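Local coordinates for protein acyl-CoA dehydrogenase FadE3 (Mycobacterium smegmatis, PDB 4IV6) that belongs to the acyl-CoA dehydrogenase family of flavoproteins and binds dihydroflavine-adenine dinucleotide in a four-chain assembly, at residues B[26-34]-B[79-87]; B[155-163]-B[200-211]. One frame throughout, in Å; residues are numbered along the deposited sequence. Where two conformers were deposited one is given.

Interaction 1. Residues B[26-34]-B[79-87]; sequences VKPVVRELE and ARGWMSLAG
Trp82 turns its indole into the short turn and helix of residues 26-34, inside the N-terminal, all-helical domain of the acyl-CoA dehydrogenase fold. Trp82 sits at the kink between helices 68-81 and 83-102, and its CG lies anti to the backbone N (chi1 -170°), which carries the ring toward residues 26-34. Val30 takes one face: CG2 stands 3.7 Å from the centroid of the five-membered ring of Trp82, a CH-pi contact 23° off the normal. The opposite face of the indole is covered by Ser84 CB of its own segment. At the far end of the six-membered ring, Leu33 crosses at about a right angle and brings CB to 4.0 Å from Trp82 CH2, while Glu34 lays the CH2 groups of its bent chain alongside the pyrrole nitrogen, CG 3.5 Å from Trp82 NE1. The Glu34 carboxylate turns to Arg357 in a salt bridge. At the other end of the contact, Val26 and Leu85 meet tip to tip, and Val26 CG1 packs on the side-chain-free backbone of Gly81, 4.1 Å from Gly81 C. Lys27 NZ and Arg80 NH2 both form salt bridges with Glu23, and Arg80 NH1 also pairs with Glu262; gathered round Glu23 in this way, Lys27 NZ lies 3.5 Å from Arg80 NH1.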
loop_
_atom_site.group_PDB
_atom_site.type_symbol
_atom_site.label_atom_id
_atom_site.label_comp_id
_atom_site.label_asym_id
_atom_site.label_seq_id
_atom_site.Cartn_x
_atom_site.Cartn_y
_atom_site.Cartn_z
ATOM N N VAL B 26 -27.072 14.945 -17.308
ATOM C CA VAL B 26 -26.911 13.967 -16.235
ATOM C C VAL B 26 -26.663 14.614 -14.876
ATOM O O VAL B 26 -27.405 14.380 -13.906
ATOM C CB VAL B 26 -25.771 12.969 -16.525
ATOM C CG1 VAL B 26 -25.609 11.991 -15.371
ATOM C CG2 VAL B 26 -26.061 12.231 -17.814
ATOM N N LYS B 27 -25.639 15.440 -14.801
ATOM C CA LYS B 27 -25.212 15.996 -13.509
ATOM C C LYS B 27 -26.256 16.772 -12.713
ATOM O O LYS B 27 -26.269 16.701 -11.495
ATOM C CB LYS B 27 -23.982 16.862 -13.701
ATOM C CG LYS B 27 -22.751 16.025 -13.978
ATOM C CD LYS B 27 -21.542 16.914 -14.027
ATOM C CE LYS B 27 -20.282 16.098 -14.024
ATOM N NZ LYS B 27 -19.192 17.079 -13.934
ATOM N N PRO B 28 -27.134 17.504 -13.381
ATOM C CA PRO B 28 -28.157 18.208 -12.612
ATOM C C PRO B 28 -29.257 17.334 -12.001
ATOM O O PRO B 28 -30.020 17.836 -11.178
ATOM C CB PRO B 28 -28.784 19.150 -13.646
ATOM C CG PRO B 28 -27.732 19.307 -14.700
ATOM C CD PRO B 28 -27.096 17.954 -14.780
ATOM N N VAL B 29 -29.373 16.067 -12.395
ATOM C CA VAL B 29 -30.447 15.225 -11.865
ATOM C C VAL B 29 -29.958 13.979 -11.155
ATOM O O VAL B 29 -30.748 13.268 -10.522
ATOM C CB VAL B 29 -31.453 14.803 -12.966
ATOM C CG1 VAL B 29 -32.163 16.023 -13.555
ATOM C CG2 VAL B 29 -30.767 14.002 -14.066
ATOM N N VAL B 30 -28.664 13.699 -11.256
ATOM C CA VAL B 30 -28.128 12.431 -10.778
ATOM C C VAL B 30 -28.331 12.240 -9.267
ATOM O O VAL B 30 -28.762 11.176 -8.831
ATOM C CB VAL B 30 -26.655 12.226 -11.250
ATOM C CG1 VAL B 30 -25.721 13.284 -10.673
ATOM C CG2 VAL B 30 -26.162 10.855 -10.875
ATOM N N ARG B 31 -28.113 13.281 -8.461
ATOM C CA ARG B 31 -28.253 13.093 -7.022
ATOM C C ARG B 31 -29.644 12.629 -6.653
ATOM O O ARG B 31 -29.787 11.655 -5.951
ATOM C CB ARG B 31 -27.882 14.337 -6.208
ATOM C CG ARG B 31 -27.973 14.084 -4.683
ATOM C CD ARG B 31 -27.674 15.305 -3.809
ATOM N NE ARG B 31 -26.793 16.195 -4.543
ATOM C CZ ARG B 31 -25.498 16.008 -4.722
ATOM N NH1 ARG B 31 -24.864 14.988 -4.146
ATOM N NH2 ARG B 31 -24.821 16.879 -5.453
ATOM N N GLU B 32 -30.664 13.331 -7.130
ATOM C CA GLU B 32 -32.032 13.010 -6.769
ATOM C C GLU B 32 -32.388 11.614 -7.265
ATOM O O GLU B 32 -32.962 10.820 -6.529
ATOM C CB GLU B 32 -33.006 14.050 -7.332
ATOM N N LEU B 33 -32.059 11.304 -8.506
ATOM C CA LEU B 33 -32.409 10.007 -9.056
ATOM C C LEU B 33 -31.683 8.886 -8.302
ATOM O O LEU B 33 -32.329 7.947 -7.876
ATOM C CB LEU B 33 -32.045 9.915 -10.539
ATOM C CG LEU B 33 -32.745 10.855 -11.545
ATOM C CD1 LEU B 33 -32.013 10.786 -12.865
ATOM C CD2 LEU B 33 -34.225 10.526 -11.733
ATOM N N GLU B 34 -30.355 9.028 -8.140
ATOM C CA GLU B 34 -29.455 7.971 -7.580
ATOM C C GLU B 34 -29.836 7.730 -6.144
ATOM O O GLU B 34 -29.955 6.578 -5.723
ATOM C CB GLU B 34 -27.969 8.371 -7.673
ATOM C CG GLU B 34 -26.911 7.264 -7.447
ATOM C CD GLU B 34 -26.607 6.977 -5.994
ATOM O OE1 GLU B 34 -26.855 7.826 -5.125
ATOM O OE2 GLU B 34 -26.070 5.879 -5.703
ATOM N N ALA B 79 -19.548 7.141 -17.451
ATOM C CA ALA B 79 -19.273 6.741 -16.054
ATOM C C ALA B 79 -18.819 7.873 -15.175
ATOM O O ALA B 79 -19.145 7.900 -13.980
ATOM C CB ALA B 79 -18.279 5.595 -15.987
ATOM N N ARG B 80 -18.077 8.816 -15.758
ATOM C CA ARG B 80 -17.735 10.030 -15.087
ATOM C C ARG B 80 -18.981 10.749 -14.541
ATOM O O ARG B 80 -18.999 11.196 -13.393
ATOM C CB ARG B 80 -16.957 10.917 -16.043
ATOM C CG ARG B 80 -16.521 12.270 -15.509
ATOM C CD ARG B 80 -15.875 13.049 -16.670
ATOM N NE ARG B 80 -15.773 14.450 -16.304
ATOM C CZ ARG B 80 -16.686 15.383 -16.532
ATOM N NH1 ARG B 80 -16.432 16.593 -16.097
ATOM N NH2 ARG B 80 -17.769 15.167 -17.260
ATOM N N GLY B 81 -20.030 10.843 -15.353
ATOM C CA GLY B 81 -21.289 11.427 -14.865
ATOM C C GLY B 81 -22.032 10.538 -13.870
ATOM O O GLY B 81 -22.490 10.988 -12.827
ATOM N N TRP B 82 -22.152 9.267 -14.198
ATOM C CA TRP B 82 -22.873 8.313 -13.358
ATOM C C TRP B 82 -22.538 6.909 -13.828
ATOM O O TRP B 82 -22.888 6.539 -14.952
ATOM C CB TRP B 82 -24.381 8.554 -13.422
ATOM C CG TRP B 82 -25.229 7.804 -12.450
ATOM C CD1 TRP B 82 -24.820 7.061 -11.371
ATOM C CD2 TRP B 82 -26.659 7.774 -12.436
ATOM N NE1 TRP B 82 -25.919 6.584 -10.690
ATOM C CE2 TRP B 82 -27.055 6.990 -11.334
ATOM C CE3 TRP B 82 -27.646 8.337 -13.254
ATOM C CZ2 TRP B 82 -28.393 6.749 -11.031
ATOM C CZ3 TRP B 82 -28.977 8.090 -12.942
ATOM C CH2 TRP B 82 -29.329 7.305 -11.840
ATOM N N MET B 83 -21.840 6.150 -12.968
ATOM C CA MET B 83 -21.358 4.816 -13.316
ATOM C C MET B 83 -22.495 3.976 -13.898
ATOM O O MET B 83 -22.307 3.234 -14.868
ATOM C CB MET B 83 -20.777 4.124 -12.075
ATOM C CG MET B 83 -20.114 2.776 -12.359
ATOM S SD MET B 83 -19.540 1.928 -10.863
ATOM C CE MET B 83 -21.094 1.360 -10.177
ATOM N N SER B 84 -23.670 4.100 -13.283
ATOM C CA SER B 84 -24.839 3.316 -13.684
ATOM C C SER B 84 -25.206 3.471 -15.181
ATOM O O SER B 84 -25.741 2.540 -15.787
ATOM C CB SER B 84 -26.051 3.693 -12.807
ATOM O OG SER B 84 -25.832 3.369 -11.428
ATOM N N LEU B 85 -24.978 4.641 -15.764
ATOM C CA LEU B 85 -25.314 4.840 -17.170
ATOM C C LEU B 85 -24.369 4.065 -18.098
ATOM O O LEU B 85 -24.798 3.547 -19.151
ATOM C CB LEU B 85 -25.353 6.341 -17.534
ATOM C CG LEU B 85 -26.360 7.178 -16.729
ATOM C CD1 LEU B 85 -26.285 8.627 -17.204
ATOM C CD2 LEU B 85 -27.805 6.678 -16.861
ATOM N N ALA B 86 -23.105 3.931 -17.711
ATOM C CA ALA B 86 -22.196 3.052 -18.454
ATOM C C ALA B 86 -22.619 1.604 -18.266
ATOM O O ALA B 86 -22.619 0.809 -19.203
ATOM C CB ALA B 86 -20.767 3.274 -17.991
ATOM N N GLY B 87 -23.029 1.266 -17.056
ATOM C CA GLY B 87 -23.482 -0.115 -16.754
ATOM C C GLY B 87 -24.694 -0.490 -17.576
ATOM O O GLY B 87 -24.867 -1.640 -17.975
#

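Interaction 2. Residues B[155-163]-B[200-211]; sequences KTWISNARR and DLPKLGYKGVES. With FDA (dihydroflavine-adenine dinucleotide), chain D.
The flavin pocket of the middle, beta-sheet domain is partly built here, where the end of strand 148-159 meets the loop leading into strand 211-216. Ser159 and Ser211 form an antiparallel, non-hydrogen-bonded pair, and their hydroxyls bond to each other at 3.1 Å (OG to OG). Ser159 grips the flavin twice: its N donates to FDA O4 at 2.9 Å, and its OG accepts from FDA N5. A water links the same OG to Tyr206 OH. Trp157 is sandwiched, with FDA C8M over one face and Leu201 CD1 over the other, 4.0 Å from the centroid of the Trp157 six-membered ring. Lys203 is bent at chi3 (-88°), which swings NZ back onto its own loop to donate to the carbonyls of Val209 and Tyr206. The chain leaves the pocket through a type II turn, Ile158 to Ala161, and Asn160 N donates to Glu210 O at 2.8 Å. The Glu210 side chain bends back toward the residues that follow this turn: OE2 takes Arg163 N nearly along its C-O axis and Arg162 N weakly, while OE1 forms a salt bridge to Arg163 NH1 whose hydrogen bond is weak. Arg162 reaches Asp200 instead, its NH2 meeting OD1 at 2.7 Å from above the carboxylate plane.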
loop_
_atom_site.group_PDB
_atom_site.type_symbol
_atom_site.label_atom_id
_atom_site.label_comp_id
_atom_site.label_asym_id
_atom_site.label_seq_id
_atom_site.Cartn_x
_atom_site.Cartn_y
_atom_site.Cartn_z
ATOM N N LYS B 155 -30.230 -17.731 -12.244
ATOM C CA LYS B 155 -29.082 -16.814 -12.328
ATOM C C LYS B 155 -29.335 -15.698 -11.325
ATOM O O LYS B 155 -30.460 -15.482 -10.903
ATOM C CB LYS B 155 -28.955 -16.224 -13.726
ATOM C CG LYS B 155 -28.704 -17.217 -14.861
ATOM C CD LYS B 155 -27.404 -17.985 -14.699
ATOM C CE LYS B 155 -27.038 -18.757 -15.951
ATOM N NZ LYS B 155 -25.849 -19.606 -15.716
ATOM N N THR B 156 -28.296 -14.990 -10.924
ATOM C CA THR B 156 -28.504 -13.826 -10.100
ATOM C C THR B 156 -27.471 -12.752 -10.384
ATOM O O THR B 156 -26.487 -12.992 -11.096
ATOM C CB THR B 156 -28.537 -14.176 -8.623
ATOM O OG1 THR B 156 -29.148 -13.103 -7.897
ATOM C CG2 THR B 156 -27.129 -14.455 -8.076
ATOM N N TRP B 157 -27.739 -11.569 -9.841
ATOM C CA TRP B 157 -26.987 -10.343 -10.121
ATOM C C TRP B 157 -26.996 -9.979 -11.591
ATOM O O TRP B 157 -26.026 -9.407 -12.092
ATOM C CB TRP B 157 -25.519 -10.447 -9.626
ATOM C CG TRP B 157 -25.360 -10.413 -8.168
ATOM C CD1 TRP B 157 -24.801 -11.388 -7.374
ATOM C CD2 TRP B 157 -25.723 -9.341 -7.289
ATOM N NE1 TRP B 157 -24.821 -10.995 -6.060
ATOM C CE2 TRP B 157 -25.371 -9.736 -5.982
ATOM C CE3 TRP B 157 -26.322 -8.092 -7.476
ATOM C CZ2 TRP B 157 -25.626 -8.931 -4.872
ATOM C CZ3 TRP B 157 -26.561 -7.280 -6.376
ATOM C CH2 TRP B 157 -26.209 -7.700 -5.093
ATOM N N ILE B 158 -28.086 -10.252 -12.295
ATOM C CA ILE B 158 -28.099 -9.972 -13.721
ATOM C C ILE B 158 -28.545 -8.536 -13.970
ATOM O O ILE B 158 -29.700 -8.179 -13.740
ATOM C CB ILE B 158 -28.948 -10.992 -14.504
ATOM C CG1 ILE B 158 -28.451 -12.431 -14.227
ATOM C CG2 ILE B 158 -28.928 -10.663 -16.006
ATOM C CD1 ILE B 158 -26.931 -12.601 -14.315
ATOM N N SER B 159 -27.601 -7.709 -14.417
ATOM C CA SER B 159 -27.867 -6.296 -14.626
ATOM C C SER B 159 -28.789 -6.060 -15.821
ATOM O O SER B 159 -28.722 -6.749 -16.838
ATOM C CB SER B 159 -26.562 -5.532 -14.825
ATOM O OG SER B 159 -25.767 -5.620 -13.640
ATOM N N ASN B 160 -29.638 -5.053 -15.677
ATOM C CA ASN B 160 -30.584 -4.661 -16.703
ATOM C C ASN B 160 -31.509 -5.796 -17.163
ATOM O O ASN B 160 -32.037 -5.756 -18.274
ATOM C CB ASN B 160 -29.855 -4.088 -17.904
ATOM C CG ASN B 160 -28.820 -3.059 -17.534
ATOM O OD1 ASN B 160 -29.138 -1.920 -17.228
ATOM N ND2 ASN B 160 -27.569 -3.439 -17.644
ATOM N N ALA B 161 -31.734 -6.796 -16.312
ATOM C CA ALA B 161 -32.556 -7.944 -16.681
ATOM C C ALA B 161 -34.012 -7.634 -16.985
ATOM O O ALA B 161 -34.636 -8.354 -17.775
ATOM C CB ALA B 161 -32.475 -9.017 -15.604
ATOM N N ARG B 162 -34.566 -6.608 -16.363
ATOM C CA ARG B 162 -35.974 -6.242 -16.548
ATOM C C ARG B 162 -36.152 -5.450 -17.856
ATOM O O ARG B 162 -37.052 -5.713 -18.648
ATOM C CB ARG B 162 -36.457 -5.411 -15.347
ATOM C CG ARG B 162 -37.965 -5.298 -15.189
ATOM C CD ARG B 162 -38.418 -4.652 -13.869
ATOM N NE ARG B 162 -37.828 -5.264 -12.653
ATOM C CZ ARG B 162 -38.181 -6.437 -12.126
ATOM N NH1 ARG B 162 -39.121 -7.210 -12.684
ATOM N NH2 ARG B 162 -37.587 -6.862 -11.022
ATOM N N ARG B 163 -35.260 -4.502 -18.085
ATOM C CA ARG B 163 -35.330 -3.628 -19.261
ATOM C C ARG B 163 -34.808 -4.326 -20.533
ATOM O O ARG B 163 -35.077 -3.856 -21.623
ATOM C CB ARG B 163 -34.504 -2.352 -19.045
ATOM C CG ARG B 163 -34.847 -1.422 -17.860
ATOM C CD ARG B 163 -36.302 -1.390 -17.552
ATOM N NE ARG B 163 -36.811 -0.377 -16.616
ATOM C CZ ARG B 163 -36.625 -0.274 -15.289
ATOM N NH1 ARG B 163 -35.733 -1.005 -14.583
ATOM N NH2 ARG B 163 -37.329 0.668 -14.659
ATOM N N ASP B 200 -35.484 -7.072 -7.865
ATOM C CA ASP B 200 -34.346 -6.135 -7.900
ATOM C C ASP B 200 -33.538 -6.268 -6.624
ATOM O O ASP B 200 -34.094 -6.133 -5.554
ATOM C CB ASP B 200 -34.818 -4.699 -7.988
ATOM C CG ASP B 200 -35.464 -4.381 -9.323
ATOM O OD1 ASP B 200 -35.542 -5.293 -10.187
ATOM O OD2 ASP B 200 -35.900 -3.221 -9.511
ATOM N N LEU B 201 -32.239 -6.509 -6.733
ATOM C CA LEU B 201 -31.439 -6.776 -5.562
ATOM C C LEU B 201 -30.930 -5.447 -4.971
ATOM O O LEU B 201 -30.378 -4.648 -5.681
ATOM C CB LEU B 201 -30.311 -7.731 -5.937
ATOM C CG LEU B 201 -30.800 -9.051 -6.569
ATOM C CD1 LEU B 201 -29.644 -9.862 -7.119
ATOM C CD2 LEU B 201 -31.605 -9.898 -5.599
ATOM N N PRO B 202 -31.135 -5.200 -3.673
ATOM C CA PRO B 202 -30.662 -3.924 -3.142
ATOM C C PRO B 202 -29.137 -3.859 -2.979
ATOM O O PRO B 202 -28.497 -4.824 -2.509
ATOM C CB PRO B 202 -31.392 -3.790 -1.809
ATOM C CG PRO B 202 -31.712 -5.172 -1.424
ATOM C CD PRO B 202 -31.996 -5.909 -2.715
ATOM N N LYS B 203 -28.577 -2.726 -3.401
ATOM C CA LYS B 203 -27.134 -2.579 -3.676
ATOM C C LYS B 203 -26.542 -1.351 -2.971
ATOM O O LYS B 203 -27.225 -0.357 -2.769
ATOM C CB LYS B 203 -26.906 -2.322 -5.179
ATOM C CG LYS B 203 -27.336 -3.383 -6.104
ATOM C CD LYS B 203 -26.980 -3.064 -7.537
ATOM C CE LYS B 203 -28.076 -2.249 -8.224
ATOM N NZ LYS B 203 -27.786 -2.250 -9.682
ATOM N N LEU B 204 -25.236 -1.391 -2.712
ATOM C CA LEU B 204 -24.496 -0.274 -2.119
ATOM C C LEU B 204 -24.426 0.944 -3.053
ATOM O O LEU B 204 -24.529 2.089 -2.609
ATOM C CB LEU B 204 -23.079 -0.738 -1.787
ATOM C CG LEU B 204 -22.063 0.308 -1.399
ATOM C CD1 LEU B 204 -22.476 1.033 -0.132
ATOM C CD2 LEU B 204 -20.721 -0.373 -1.219
ATOM N N GLY B 205 -24.207 0.668 -4.337
ATOM C CA GLY B 205 -24.124 1.695 -5.395
ATOM C C GLY B 205 -24.665 1.097 -6.692
ATOM O O GLY B 205 -25.470 0.156 -6.659
ATOM N N TYR B 206 -24.267 1.670 -7.829
ATOM C CA TYR B 206 -24.766 1.213 -9.119
ATOM C C TYR B 206 -26.284 1.354 -9.119
ATOM O O TYR B 206 -26.979 0.499 -9.624
ATOM C CB TYR B 206 -24.372 -0.260 -9.345
ATOM C CG TYR B 206 -24.422 -0.782 -10.783
ATOM C CD1 TYR B 206 -24.855 0.010 -11.860
ATOM C CD2 TYR B 206 -24.047 -2.074 -11.060
ATOM C CE1 TYR B 206 -24.916 -0.512 -13.159
ATOM C CE2 TYR B 206 -24.084 -2.595 -12.340
ATOM C CZ TYR B 206 -24.500 -1.818 -13.384
ATOM O OH TYR B 206 -24.516 -2.361 -14.655
ATOM N N LYS B 207 -26.786 2.430 -8.541
ATOM C CA LYS B 207 -28.228 2.589 -8.375
ATOM C C LYS B 207 -28.917 3.055 -9.673
ATOM O O LYS B 207 -28.261 3.422 -10.633
ATOM C CB LYS B 207 -28.506 3.505 -7.176
ATOM C CG LYS B 207 -28.285 2.719 -5.870
ATOM C CD LYS B 207 -28.390 3.503 -4.584
ATOM C CE LYS B 207 -29.830 3.701 -4.183
ATOM N NZ LYS B 207 -29.962 4.798 -3.169
ATOM N N GLY B 208 -30.233 2.995 -9.709
ATOM C CA GLY B 208 -30.970 3.343 -10.947
ATOM C C GLY B 208 -31.133 2.166 -11.903
ATOM O O GLY B 208 -32.254 1.881 -12.350
ATOM N N VAL B 209 -30.018 1.500 -12.209
ATOM C CA VAL B 209 -29.991 0.215 -12.947
ATOM C C VAL B 209 -30.320 -0.976 -12.051
ATOM O O VAL B 209 -29.710 -1.152 -10.997
ATOM C CB VAL B 209 -28.591 -0.027 -13.561
ATOM C CG1 VAL B 209 -28.402 -1.476 -14.032
ATOM C CG2 VAL B 209 -28.384 0.939 -14.717
ATOM N N GLU B 210 -31.265 -1.806 -12.491
ATOM C CA GLU B 210 -31.666 -2.986 -11.734
ATOM C C GLU B 210 -30.673 -4.129 -11.960
ATOM O O GLU B 210 -30.132 -4.251 -13.040
ATOM C CB GLU B 210 -33.101 -3.399 -12.082
ATOM C CG GLU B 210 -33.321 -4.167 -13.394
ATOM C CD GLU B 210 -33.268 -3.330 -14.672
ATOM O OE1 GLU B 210 -32.928 -2.122 -14.618
ATOM O OE2 GLU B 210 -33.577 -3.886 -15.749
ATOM N N SER B 211 -30.405 -4.907 -10.908
ATOM C CA SER B 211 -29.763 -6.208 -11.008
ATOM C C SER B 211 -30.675 -7.216 -10.360
ATOM O O SER B 211 -31.174 -6.968 -9.258
ATOM C CB SER B 211 -28.401 -6.208 -10.330
ATOM O OG SER B 211 -27.531 -5.346 -11.077
HETATM P PA FDA D . -17.473 -16.048 -5.470
HETATM O O1A FDA D . -17.072 -16.746 -6.746
HETATM O O2A FDA D . -18.394 -16.721 -4.489
HETATM O O5B FDA D . -16.131 -15.608 -4.716
HETATM C C5B FDA D . -16.120 -15.094 -3.364
HETATM C C4B FDA D . -14.681 -14.691 -2.996
HETATM O O4B FDA D . -13.761 -15.779 -3.210
HETATM C C3B FDA D . -14.160 -13.568 -3.866
HETATM O O3B FDA D . -13.175 -12.815 -3.125
HETATM C C2B FDA D . -13.531 -14.324 -5.017
HETATM O O2B FDA D . -12.547 -13.592 -5.742
HETATM C C1B FDA D . -12.868 -15.451 -4.263
HETATM N N9A FDA D . -12.591 -16.647 -5.104
HETATM C C8A FDA D . -13.521 -17.501 -5.589
HETATM N N7A FDA D . -12.926 -18.500 -6.270
HETATM C C5A FDA D . -11.592 -18.267 -6.224
HETATM C C6A FDA D . -10.393 -18.912 -6.733
HETATM N N6A FDA D . -10.507 -20.033 -7.447
HETATM N N1A FDA D . -9.178 -18.374 -6.490
HETATM C C2A FDA D . -9.060 -17.264 -5.743
HETATM N N3A FDA D . -10.123 -16.600 -5.238
HETATM C C4A FDA D . -11.375 -17.063 -5.432
HETATM N N1 FDA D . -23.064 -11.328 -13.446
HETATM C C2 FDA D . -23.644 -11.570 -14.618
HETATM O O2 FDA D . -23.600 -12.724 -15.085
HETATM N N3 FDA D . -24.276 -10.609 -15.315
HETATM C C4 FDA D . -24.400 -9.347 -14.903
HETATM O O4 FDA D . -25.030 -8.493 -15.582
HETATM C C4X FDA D . -23.757 -8.989 -13.622
HETATM N N5 FDA D . -23.832 -7.756 -13.079
HETATM C C5X FDA D . -23.614 -7.597 -11.748
HETATM C C6 FDA D . -24.075 -6.467 -11.065
HETATM C C7 FDA D . -23.821 -6.281 -9.706
HETATM C C7M FDA D . -24.354 -5.075 -8.976
HETATM C C8 FDA D . -23.066 -7.242 -9.003
HETATM C C8M FDA D . -22.731 -7.130 -7.533
HETATM C C9 FDA D . -22.617 -8.366 -9.678
HETATM C C9A FDA D . -22.897 -8.566 -11.039
HETATM N N10 FDA D . -22.452 -9.743 -11.677
HETATM C C10 FDA D . -23.091 -10.087 -12.888
HETATM C "C1'" FDA D . -22.053 -10.859 -10.811
HETATM C "C2'" FDA D . -20.546 -10.816 -10.685
HETATM O "O2'" FDA D . -19.915 -11.119 -11.930
HETATM C "C3'" FDA D . -20.127 -11.806 -9.598
HETATM O "O3'" FDA D . -20.422 -11.217 -8.336
HETATM C "C4'" FDA D . -18.659 -12.161 -9.640
HETATM O "O4'" FDA D . -18.529 -13.141 -10.682
HETATM C "C5'" FDA D . -18.186 -12.813 -8.328
HETATM O "O5'" FDA D . -19.076 -13.858 -8.004
HETATM P P FDA D . -19.458 -14.324 -6.539
HETATM O O1P FDA D . -20.247 -15.596 -6.780
HETATM O O2P FDA D . -20.106 -13.196 -5.813
HETATM O O3P FDA D . -18.012 -14.597 -5.878
HETATM O O HOH W 1 -23.118 -4.658 -15.037
HETATM O O HOH W 2 -31.505 -1.064 -16.901
#

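Overall arrangement
From the N terminus, the chain passes helix 9-26, turns through 26-34 and comes back at 79-87, so interaction 1 closes a loop of 44 intervening residues, half of them helical, in the N-terminal domain. Interaction 2 opens only later: 155-163 is rejoined by 200-211 after 36 residues rich in strand, within the middle domain. The two closures are therefore in series, neither crossing nor enclosing the other. In space they adjoin, the centres of interaction 1 and interaction 2 lying about 15 Å apart. Ser84 OG probably bonds to Lys207 O, and Gly87 O to Asn160 ND2, joining the start of helix 83-102 to the flavin-binding loops.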